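Local coordinates for Cd1 (PDB 7D3A), which probably reduces FMN with NADPH as a flavodoxin-like FMN reductase and holds a bound flavin mononucleotide, at residues Leu41-Cys46 against His99-Arg104. Residues are numbered along the deposited sequence; the frame is centred on the assembly and turned at random.
Sequences LHIEHC and HTITDR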
ATOM      1  N   LEU A  41       8.286 -16.734   5.219  1.00 37.62           N
ATOM      2  CA  LEU A  41       9.189 -15.620   5.488  1.00 37.39           C
ATOM      3  C   LEU A  41       9.125 -15.210   6.956  1.00 33.86           C
ATOM      4  O   LEU A  41       8.094 -15.343   7.613  1.00 35.87           O
ATOM      5  CB  LEU A  41       8.847 -14.416   4.603  1.00 27.53           C
ATOM      6  CG  LEU A  41       9.509 -14.406   3.225  1.00 29.84           C
ATOM      7  CD1 LEU A  41       9.431 -15.757   2.579  1.00 28.15           C
ATOM      8  CD2 LEU A  41       8.899 -13.349   2.313  1.00 32.05           C
ATOM      9  N   HIS A  42      10.243 -14.707   7.466  1.00 32.15           N
ATOM     10  CA  HIS A  42      10.307 -14.142   8.808  1.00 33.16           C
ATOM     11  C   HIS A  42      10.431 -12.634   8.675  1.00 32.47           C
ATOM     12  O   HIS A  42      11.439 -12.125   8.170  1.00 33.27           O
ATOM     13  CB  HIS A  42      11.476 -14.715   9.602  1.00 42.76           C
ATOM     14  CG  HIS A  42      11.674 -14.050  10.928  1.00 60.95           C
ATOM     15  ND1 HIS A  42      12.920 -13.699  11.411  1.00 71.58           N
ATOM     16  CD2 HIS A  42      10.782 -13.666  11.873  1.00 60.05           C
ATOM     17  CE1 HIS A  42      12.785 -13.125  12.593  1.00 70.94           C
ATOM     18  NE2 HIS A  42      11.497 -13.093  12.896  1.00 66.93           N
ATOM     19  N   ILE A  43       9.406 -11.921   9.126  1.00 31.31           N
ATOM     20  CA  ILE A  43       9.334 -10.478   8.967  1.00 30.88           C
ATOM     21  C   ILE A  43       8.968  -9.891  10.315  1.00 31.92           C
ATOM     22  O   ILE A  43       7.902 -10.193  10.857  1.00 30.11           O
ATOM     23  CB  ILE A  43       8.324 -10.063   7.883  1.00 27.87           C
ATOM     24  CG1 ILE A  43       8.710 -10.708   6.548  1.00 33.97           C
ATOM     25  CG2 ILE A  43       8.277  -8.548   7.747  1.00 12.67           C
ATOM     26  CD1 ILE A  43       7.929 -10.204   5.379  1.00 40.92           C
ATOM     27  N   GLU A  44       9.867  -9.091  10.868  1.00 34.92           N
ATOM     28  CA  GLU A  44       9.700  -8.484  12.177  1.00 29.19           C
ATOM     29  C   GLU A  44       8.875  -7.212  12.063  1.00 31.29           C
ATOM     30  O   GLU A  44       8.873  -6.547  11.023  1.00 39.19           O
ATOM     31  CB  GLU A  44      11.071  -8.161  12.775  1.00 37.70           C
ATOM     32  CG  GLU A  44      11.902  -9.380  13.090  1.00 45.13           C
ATOM     33  CD  GLU A  44      11.717  -9.818  14.518  1.00 59.39           C
ATOM     34  OE1 GLU A  44      11.270  -8.978  15.334  1.00 67.74           O
ATOM     35  OE2 GLU A  44      11.999 -10.994  14.827  1.00 60.83           O
ATOM     36  N   HIS A  45       8.185  -6.865  13.147  1.00 31.13           N
ATOM     37  CA  HIS A  45       7.429  -5.621  13.184  1.00 29.56           C
ATOM     38  C   HIS A  45       8.358  -4.409  13.047  1.00 34.28           C
ATOM     39  O   HIS A  45       9.553  -4.463  13.341  1.00 36.85           O
ATOM     40  CB  HIS A  45       6.626  -5.518  14.482  1.00 18.32           C
ATOM     41  CG  HIS A  45       5.559  -6.564  14.630  1.00 22.43           C
ATOM     42  ND1 HIS A  45       4.283  -6.405  14.135  1.00 35.07           N
ATOM     43  CD2 HIS A  45       5.565  -7.763  15.257  1.00 26.08           C
ATOM     44  CE1 HIS A  45       3.554  -7.465  14.437  1.00 28.62           C
ATOM     45  NE2 HIS A  45       4.311  -8.308  15.110  1.00 24.68           N
ATOM     46  N   CYS A  46       7.783  -3.294  12.604  1.00 46.81           N
ATOM     47  CA  CYS A  46       8.494  -2.019  12.494  1.00 56.15           C
ATOM     48  C   CYS A  46       8.652  -1.391  13.880  1.00 66.50           C
ATOM     49  O   CYS A  46       7.672  -0.933  14.474  1.00 69.39           O
ATOM     50  CB  CYS A  46       7.726  -1.085  11.555  1.00 55.36           C
ATOM     51  SG  CYS A  46       8.487   0.533  11.197  1.00 55.76           S
ATOM     52  N   HIS A  99       0.010  -4.988   7.168  1.00 34.88           N
ATOM     53  CA  HIS A  99       0.268  -3.677   7.755  1.00 19.48           C
ATOM     54  C   HIS A  99       1.753  -3.495   8.068  1.00 26.64           C
ATOM     55  O   HIS A  99       2.330  -2.443   7.769  1.00 23.05           O
ATOM     56  CB  HIS A  99      -0.571  -3.503   9.020  1.00 20.41           C
ATOM     57  CG  HIS A  99      -2.017  -3.241   8.751  1.00 30.97           C
ATOM     58  ND1 HIS A  99      -2.475  -2.028   8.281  1.00 25.70           N
ATOM     59  CD2 HIS A  99      -3.106  -4.035   8.878  1.00 36.18           C
ATOM     60  CE1 HIS A  99      -3.785  -2.093   8.120  1.00 31.16           C
ATOM     61  NE2 HIS A  99      -4.193  -3.301   8.471  1.00 31.55           N
ATOM     62  N   THR A 100       2.383  -4.514   8.671  1.00 20.06           N
ATOM     63  CA  THR A 100       3.814  -4.469   8.955  1.00 18.59           C
ATOM     64  C   THR A 100       4.626  -4.208   7.688  1.00 27.20           C
ATOM     65  O   THR A 100       5.506  -3.340   7.671  1.00 32.34           O
ATOM     66  CB  THR A 100       4.257  -5.781   9.614  1.00 20.12           C
ATOM     67  OG1 THR A 100       3.806  -5.815  10.973  1.00 21.46           O
ATOM     68  CG2 THR A 100       5.779  -5.916   9.576  1.00 14.35           C
ATOM     69  N   ILE A 101       4.360  -4.973   6.622  1.00 28.96           N
ATOM     70  CA  ILE A 101       5.026  -4.748   5.337  1.00 30.10           C
ATOM     71  C   ILE A 101       4.771  -3.329   4.817  1.00 31.39           C
ATOM     72  O   ILE A 101       5.633  -2.739   4.155  1.00 38.37           O
ATOM     73  CB  ILE A 101       4.580  -5.817   4.318  1.00 25.87           C
ATOM     74  CG1 ILE A 101       5.204  -7.172   4.645  1.00 25.51           C
ATOM     75  CG2 ILE A 101       4.905  -5.393   2.894  1.00 23.78           C
ATOM     76  CD1 ILE A 101       4.500  -8.339   3.937  1.00 17.73           C
ATOM     77  N   THR A 102       3.592  -2.757   5.100  1.00 29.20           N
ATOM     78  CA  THR A 102       3.346  -1.360   4.747  1.00 27.08           C
ATOM     79  C   THR A 102       4.193  -0.426   5.605  1.00 33.52           C
ATOM     80  O   THR A 102       4.852   0.480   5.084  1.00 40.92           O
ATOM     81  CB  THR A 102       1.856  -1.015   4.882  1.00 25.77           C
ATOM     82  OG1 THR A 102       1.088  -1.815   3.984  1.00 23.58           O
ATOM     83  CG2 THR A 102       1.600   0.462   4.555  1.00 10.68           C
ATOM     84  N   ASP A 103       4.200  -0.641   6.925  1.00 32.65           N
ATOM     85  CA  ASP A 103       5.105   0.098   7.810  1.00 23.23           C
ATOM     86  C   ASP A 103       6.545   0.046   7.303  1.00 31.59           C
ATOM     87  O   ASP A 103       7.248   1.062   7.262  1.00 28.27           O
ATOM     88  CB  ASP A 103       5.052  -0.464   9.235  1.00 18.13           C
ATOM     89  CG  ASP A 103       3.674  -0.348   9.900  1.00 35.07           C
ATOM     90  OD1 ASP A 103       2.774   0.336   9.378  1.00 45.58           O
ATOM     91  OD2 ASP A 103       3.502  -0.948  10.983  1.00 46.13           O
ATOM     92  N   ARG A 104       7.006  -1.134   6.909  1.00 32.77           N
ATOM     93  CA  ARG A 104       8.414  -1.274   6.580  1.00 28.49           C
ATOM     94  C   ARG A 104       8.745  -0.786   5.177  1.00 31.29           C
ATOM     95  O   ARG A 104       9.923  -0.790   4.795  1.00 27.07           O
ATOM     96  CB  ARG A 104       8.822  -2.731   6.821  1.00 23.76           C
ATOM     97  CG  ARG A 104       8.721  -2.998   8.321  1.00 27.58           C
ATOM     98  CD  ARG A 104       9.468  -4.187   8.826  1.00 31.85           C
ATOM     99  NE  ARG A 104      10.884  -4.137   8.508  1.00 32.04           N
ATOM    100  CZ  ARG A 104      11.668  -5.206   8.534  1.00 29.89           C
ATOM    101  NH1 ARG A 104      11.175  -6.396   8.869  1.00 29.36           N
ATOM    102  NH2 ARG A 104      12.940  -5.084   8.215  1.00 25.54           N
TER
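The guanidinium of Arg-104 meets the loop 41-46 obliquely: the carbonyl oxygen of Glu-44 and the methyl CG2 of Ile-43 both approach it at a slant. NH1 donates to Glu-44 O over 3.2 Å, a bent bond with an N-H...O angle of 138°, and the acceptor stands 29° out of the guanidinium plane. The arginine's CD also lies 3.3 Å from Glu-44 O, and a bend at chi3 (57°) turns the chain beyond CD, carrying the guanidinium round to the same carbonyl. The imidazole of His-45 likewise takes its neighbour obliquely, with ND1 3.3 Å from Thr-100 OG1, the two side chains crossing at about a right angle.

Around these polar groups the packing is done by aliphatic branches. Thr-100 sets its methyl CG2 anti to the backbone N, and this methyl lies 3.5 Å from Glu-44 O, while OG1, beside the backbone N, makes a weak hydrogen bond to Gly-96 O one turn earlier in the helix. The side chains of Ile-43 and Thr-100 run alongside one another pointing opposite ways, CG2 near CG2, and Ile-43 crosses Ile-101 at about a right angle, its CD1 4.1 Å from Ile-101 CG1. At the far end, Cys-46 CB packs against Asp-103 CB at 3.6 Å and against Arg-104 CG.

The contact thus joins the loop after strand 32-37 to the C-terminal part of helix 96-103 and to Arg-104, which follows in sequence, in a flavodoxin-like alpha/beta domain; Leu-73 of helix 70-79 also touches Ile-43, and Leu-160 of helix 153-162 touches Ile-101. Its chemistry is mixed: one slanted arginine bond tethers a loop carbonyl, methyl and methylene contacts supply the remaining cohesion, and the arginine's positive charge would probably polarise that carbonyl.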